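Local coordinates for beta-lactamase-like protein (PDB 6AUF) that binds two zinc ions as a metallo-beta-lactamase of the B3 type and probably hydrolyses the amide bond of beta-lactam antibiotics, at residues M205-D210 against I239-P243. Numbering follows the deposited sequence.
Sequences MIAYAD and IAQLP
How a beta-alpha-beta unit closes on itself is illustrated where the last part of helix 226-241 and its connection to the parallel strand 246-248 pack on strand 203-208 and the residues just beyond it. Extended backbone alternation turns the CA-to-CB bonds of Met205, Ala207 and Ala209 toward 239-243, and those of Ile206 and Tyr208 away. Opposite, Ile239 is helical (phi/psi -59/-42°), Leu242 (-54/140°) and Pro243 (-60/124°) extended. The segments run in opposite senses: Met205 CA lies 6.0 Å from Pro243 CA, Ala209 CA 6.6 Å from Ile239 CA. Apolar contacts carry the interface. Leu242, in the mt rotamer, sets CD1 4.0 Å from Ala209 CB and 4.2 Å from Ala207 CB; Ile239 CG2 stands 4.4 Å from Ala209 CB, and Met205 CG 4.1 Å from Pro243 CB. Among polar atoms, Pro243 O merely touches Ala207 CB at 3.6 Å. Beyond the strand, Asp210 directs its carboxylate away, to Ser189 and the zinc ligand His107. With no hydrogen bond between the segments, cohesion rests on van der Waals and hydrophobic packing: short alanines let Leu242 and Ile239 approach, while Pro243 and Met205 close the more exposed end.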
loop_
_atom_site.group_PDB
_atom_site.type_symbol
_atom_site.label_atom_id
_atom_site.label_comp_id
_atom_site.label_asym_id
_atom_site.label_seq_id
_atom_site.Cartn_x
_atom_site.Cartn_y
_atom_site.Cartn_z
ATOM N N MET A 205 -2.994 -5.454 15.770
ATOM C CA MET A 205 -3.276 -4.408 14.814
ATOM C C MET A 205 -2.346 -4.570 13.623
ATOM O O MET A 205 -1.126 -4.644 13.783
ATOM C CB MET A 205 -3.102 -3.036 15.450
ATOM C CG MET A 205 -4.039 -2.801 16.591
ATOM S SD MET A 205 -5.750 -2.797 16.041
ATOM C CE MET A 205 -5.703 -1.535 14.761
ATOM N N ILE A 206 -2.922 -4.648 12.454
ATOM C CA ILE A 206 -2.169 -4.648 11.213
ATOM C C ILE A 206 -2.107 -3.223 10.676
ATOM O O ILE A 206 -3.082 -2.460 10.735
ATOM C CB ILE A 206 -2.802 -5.628 10.210
ATOM C CG1 ILE A 206 -2.576 -7.055 10.709
ATOM C CG2 ILE A 206 -2.213 -5.454 8.820
ATOM C CD1 ILE A 206 -3.556 -8.037 10.200
ATOM N N ALA A 207 -0.933 -2.845 10.192
ATOM C CA ALA A 207 -0.709 -1.545 9.580
ATOM C C ALA A 207 -0.177 -1.784 8.176
ATOM O O ALA A 207 0.944 -2.272 8.011
ATOM C CB ALA A 207 0.263 -0.706 10.408
ATOM N N TYR A 208 -0.992 -1.468 7.170
ATOM C CA TYR A 208 -0.545 -1.436 5.782
ATOM C C TYR A 208 0.015 -0.033 5.516
ATOM O O TYR A 208 -0.658 0.867 4.994
ATOM C CB TYR A 208 -1.692 -1.811 4.852
ATOM C CG TYR A 208 -1.288 -2.039 3.409
ATOM C CD1 TYR A 208 -0.200 -2.857 3.086
ATOM C CD2 TYR A 208 -2.006 -1.451 2.362
ATOM C CE1 TYR A 208 0.180 -3.061 1.766
ATOM C CE2 TYR A 208 -1.635 -1.648 1.038
ATOM C CZ TYR A 208 -0.541 -2.453 0.750
ATOM O OH TYR A 208 -0.173 -2.655 -0.555
ATOM N N ALA A 209 1.271 0.160 5.927
ATOM C CA ALA A 209 1.915 1.466 5.821
ATOM C C ALA A 209 2.493 1.619 4.424
ATOM O O ALA A 209 3.284 0.780 3.976
ATOM C CB ALA A 209 3.008 1.640 6.872
ATOM N N ASP A 210 2.078 2.682 3.742
ATOM C CA ASP A 210 2.453 2.951 2.364
ATOM C C ASP A 210 3.966 3.056 2.204
ATOM O O ASP A 210 4.705 3.280 3.169
ATOM C CB ASP A 210 1.803 4.250 1.909
ATOM C CG ASP A 210 1.829 4.415 0.422
ATOM O OD1 ASP A 210 2.296 3.485 -0.287
ATOM O OD2 ASP A 210 1.361 5.477 -0.035
ATOM N N ILE A 239 2.870 7.910 10.002
ATOM C CA ILE A 239 3.285 6.533 9.790
ATOM C C ILE A 239 3.897 5.977 11.068
ATOM O O ILE A 239 3.613 4.837 11.474
ATOM C CB ILE A 239 4.264 6.444 8.602
ATOM C CG1 ILE A 239 3.527 6.531 7.276
ATOM C CG2 ILE A 239 5.068 5.140 8.656
ATOM C CD1 ILE A 239 4.479 6.659 6.106
ATOM N N ALA A 240 4.722 6.788 11.735
ATOM C CA ALA A 240 5.469 6.307 12.886
ATOM C C ALA A 240 4.560 6.005 14.063
ATOM O O ALA A 240 4.947 5.227 14.950
ATOM C CB ALA A 240 6.528 7.334 13.290
ATOM N N GLN A 241 3.356 6.575 14.071
ATOM C CA GLN A 241 2.441 6.470 15.194
ATOM C C GLN A 241 1.246 5.578 14.914
ATOM O O GLN A 241 0.366 5.468 15.775
ATOM C CB GLN A 241 1.954 7.869 15.601
ATOM C CG GLN A 241 2.890 8.555 16.568
ATOM C CD GLN A 241 3.008 10.014 16.282
ATOM O OE1 GLN A 241 3.949 10.451 15.605
ATOM N NE2 GLN A 241 2.046 10.794 16.780
ATOM N N LEU A 242 1.177 4.968 13.736
ATOM C CA LEU A 242 0.124 3.997 13.446
ATOM C C LEU A 242 0.093 2.912 14.519
ATOM O O LEU A 242 1.157 2.461 14.970
ATOM C CB LEU A 242 0.362 3.341 12.083
ATOM C CG LEU A 242 0.473 4.240 10.859
ATOM C CD1 LEU A 242 0.715 3.425 9.594
ATOM C CD2 LEU A 242 -0.801 5.119 10.742
ATOM N N PRO A 243 -1.086 2.465 14.948
ATOM C CA PRO A 243 -1.160 1.190 15.674
ATOM C C PRO A 243 -0.639 0.094 14.759
ATOM O O PRO A 243 -1.100 -0.059 13.626
ATOM C CB PRO A 243 -2.651 1.037 15.986
ATOM C CG PRO A 243 -3.341 1.891 14.987
ATOM C CD PRO A 243 -2.417 3.023 14.658
#